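Local coordinates for 30kLP (Treponema pallidum, PDB 3K8G), which increases the permeability of lipid vesicles when not lipidated, alters membrane permeability at acidic pH and might take part in ligand transport, at residues A[83-86]-A[90-93]. Residues are numbered along the deposited sequence; the frame is centred on the assembly and turned at random.
Sequences LIFS and GWAS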
ATOM      1  N   LEU A  83      -6.617 -24.969  -5.256  1.00 21.87           N
ATOM      2  CA  LEU A  83      -5.664 -25.135  -6.353  1.00 22.74           C
ATOM      3  C   LEU A  83      -4.399 -24.291  -6.231  1.00 24.44           C
ATOM      4  O   LEU A  83      -3.519 -24.353  -7.098  1.00 24.93           O
ATOM      5  CB  LEU A  83      -6.360 -24.838  -7.688  1.00 22.12           C
ATOM      6  CG  LEU A  83      -7.444 -25.882  -8.011  1.00 23.35           C
ATOM      7  CD1 LEU A  83      -8.110 -25.574  -9.350  1.00 24.14           C
ATOM      8  CD2 LEU A  83      -6.836 -27.286  -8.004  1.00 22.94           C
ATOM      9  N   ILE A  84      -4.327 -23.468  -5.189  1.00 22.55           N
ATOM     10  CA  ILE A  84      -3.101 -22.742  -4.894  1.00 22.89           C
ATOM     11  C   ILE A  84      -2.483 -23.247  -3.591  1.00 22.56           C
ATOM     12  O   ILE A  84      -2.942 -24.256  -3.045  1.00 21.02           O
ATOM     13  CB  ILE A  84      -3.319 -21.210  -4.884  1.00 24.07           C
ATOM     14  CG1 ILE A  84      -4.486 -20.804  -3.972  1.00 25.84           C
ATOM     15  CG2 ILE A  84      -3.518 -20.695  -6.346  1.00 24.58           C
ATOM     16  CD1 ILE A  84      -4.584 -19.267  -3.749  1.00 28.18           C
ATOM     17  N   PHE A  85      -1.460 -22.546  -3.096  1.00 21.18           N
ATOM     18  CA  PHE A  85      -0.705 -22.984  -1.919  1.00 22.11           C
ATOM     19  C   PHE A  85      -0.315 -24.458  -2.019  1.00 21.72           C
ATOM     20  O   PHE A  85      -0.561 -25.236  -1.112  1.00 22.64           O
ATOM     21  CB  PHE A  85      -1.491 -22.744  -0.611  1.00 22.43           C
ATOM     22  CG  PHE A  85      -2.147 -21.397  -0.529  1.00 22.33           C
ATOM     23  CD1 PHE A  85      -1.378 -20.232  -0.491  1.00 19.82           C
ATOM     24  CD2 PHE A  85      -3.535 -21.293  -0.513  1.00 23.76           C
ATOM     25  CE1 PHE A  85      -1.977 -18.983  -0.437  1.00 20.49           C
ATOM     26  CE2 PHE A  85      -4.146 -20.036  -0.436  1.00 23.77           C
ATOM     27  CZ  PHE A  85      -3.354 -18.879  -0.412  1.00 18.90           C
ATOM     28  N   SER A  86       0.295 -24.844  -3.127  1.00 22.32           N
ATOM     29  CA  SER A  86       0.782 -26.211  -3.253  1.00 24.21           C
ATOM     30  C   SER A  86       2.073 -26.399  -2.448  1.00 24.10           C
ATOM     31  O   SER A  86       2.937 -25.524  -2.436  1.00 24.31           O
ATOM     32  CB  SER A  86       0.991 -26.544  -4.731  1.00 23.23           C
ATOM     33  OG  SER A  86       2.168 -27.311  -4.899  1.00 29.28           O
ATOM     34  N   GLY A  90       6.528 -24.671  -1.788  1.00 29.89           N
ATOM     35  CA  GLY A  90       7.113 -24.293  -0.504  1.00 28.73           C
ATOM     36  C   GLY A  90       6.119 -23.706   0.481  1.00 27.79           C
ATOM     37  O   GLY A  90       6.518 -22.956   1.385  1.00 29.74           O
ATOM     38  N   TRP A  91       4.835 -24.033   0.304  1.00 26.39           N
ATOM     39  CA  TRP A  91       3.745 -23.597   1.189  1.00 26.59           C
ATOM     40  C   TRP A  91       3.397 -24.673   2.206  1.00 27.93           C
ATOM     41  O   TRP A  91       3.109 -25.804   1.824  1.00 27.79           O
ATOM     42  CB  TRP A  91       2.455 -23.309   0.406  1.00 25.34           C
ATOM     43  CG  TRP A  91       2.512 -22.152  -0.459  1.00 24.29           C
ATOM     44  CD1 TRP A  91       2.684 -22.150  -1.823  1.00 25.20           C
ATOM     45  CD2 TRP A  91       2.405 -20.775  -0.059  1.00 22.27           C
ATOM     46  NE1 TRP A  91       2.690 -20.857  -2.288  1.00 27.09           N
ATOM     47  CE2 TRP A  91       2.515 -19.992  -1.234  1.00 23.99           C
ATOM     48  CE3 TRP A  91       2.223 -20.128   1.177  1.00 22.13           C
ATOM     49  CZ2 TRP A  91       2.462 -18.589  -1.213  1.00 26.74           C
ATOM     50  CZ3 TRP A  91       2.150 -18.722   1.198  1.00 16.98           C
ATOM     51  CH2 TRP A  91       2.271 -17.974   0.009  1.00 23.32           C
ATOM     52  N   ALA A  92       3.396 -24.314   3.486  1.00 28.91           N
ATOM     53  CA  ALA A  92       2.954 -25.225   4.534  1.00 30.29           C
ATOM     54  C   ALA A  92       1.655 -24.707   5.091  1.00 31.75           C
ATOM     55  O   ALA A  92       1.500 -23.498   5.291  1.00 30.67           O
ATOM     56  CB  ALA A  92       3.989 -25.331   5.624  1.00 30.83           C
ATOM     57  N   SER A  93       0.711 -25.613   5.314  1.00 33.20           N
ATOM     58  CA  SER A  93      -0.584 -25.252   5.867  1.00 37.11           C
ATOM     59  C   SER A  93      -0.697 -25.669   7.336  1.00 40.30           C
ATOM     60  O   SER A  93      -0.119 -26.682   7.746  1.00 40.22           O
ATOM     61  CB  SER A  93      -1.701 -25.900   5.060  1.00 37.62           C
ATOM     62  OG  SER A  93      -1.695 -27.302   5.254  1.00 37.92           O
TER
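Gly90 approaches the other arm of the loop by its backbone alone: its N stands 3.7 Å from Ser86 O, and no hydrogen bond joins them. Trp91 comes next and supplies nearly all of what 90-93 brings to the contact. With CG anti to its own carbonyl carbon (chi1 -68°), the indole is directed at 83-86 and offers one face to Phe85. Over the five-membered ring of Trp91 sits Phe85 CA, 3.8 Å from the centroid and tilted 26° from the ring normal, a CH-pi contact made by the backbone. Further along the same face, the phenyl of Phe85 points an edge at the six-membered ring; the planes meet at 82°, centroids 5.2 Å apart, in a T-shaped pair. Phe85 CD1 leads that edge, 3.8 Å from Trp91 CD2. Ser86 O lies at the indole's rim, in its plane, 3.4 Å from Trp91 CD1. Outside the two segments, Asp46 on helix 45-52 takes a hydrogen bond from Phe85 N through OD2 and a weak one from Trp91 NE1 through OD1, so one carboxylate reaches the backbone of Phe85 and, weakly, the indole N-H of Trp91. Tyr103 stacks on Phe85 and, with Val110, also touches Trp91. Beyond Trp91 the chain enters strand 92-95, where Ala92 bonds through its backbone to Glu104. The whole is a small aromatic cluster bridging the two arms of the loop between helix 78-81 and strand 92-95, one of the two edge strands within the chain, at one end of the antiparallel beta-half-barrel of TP0453.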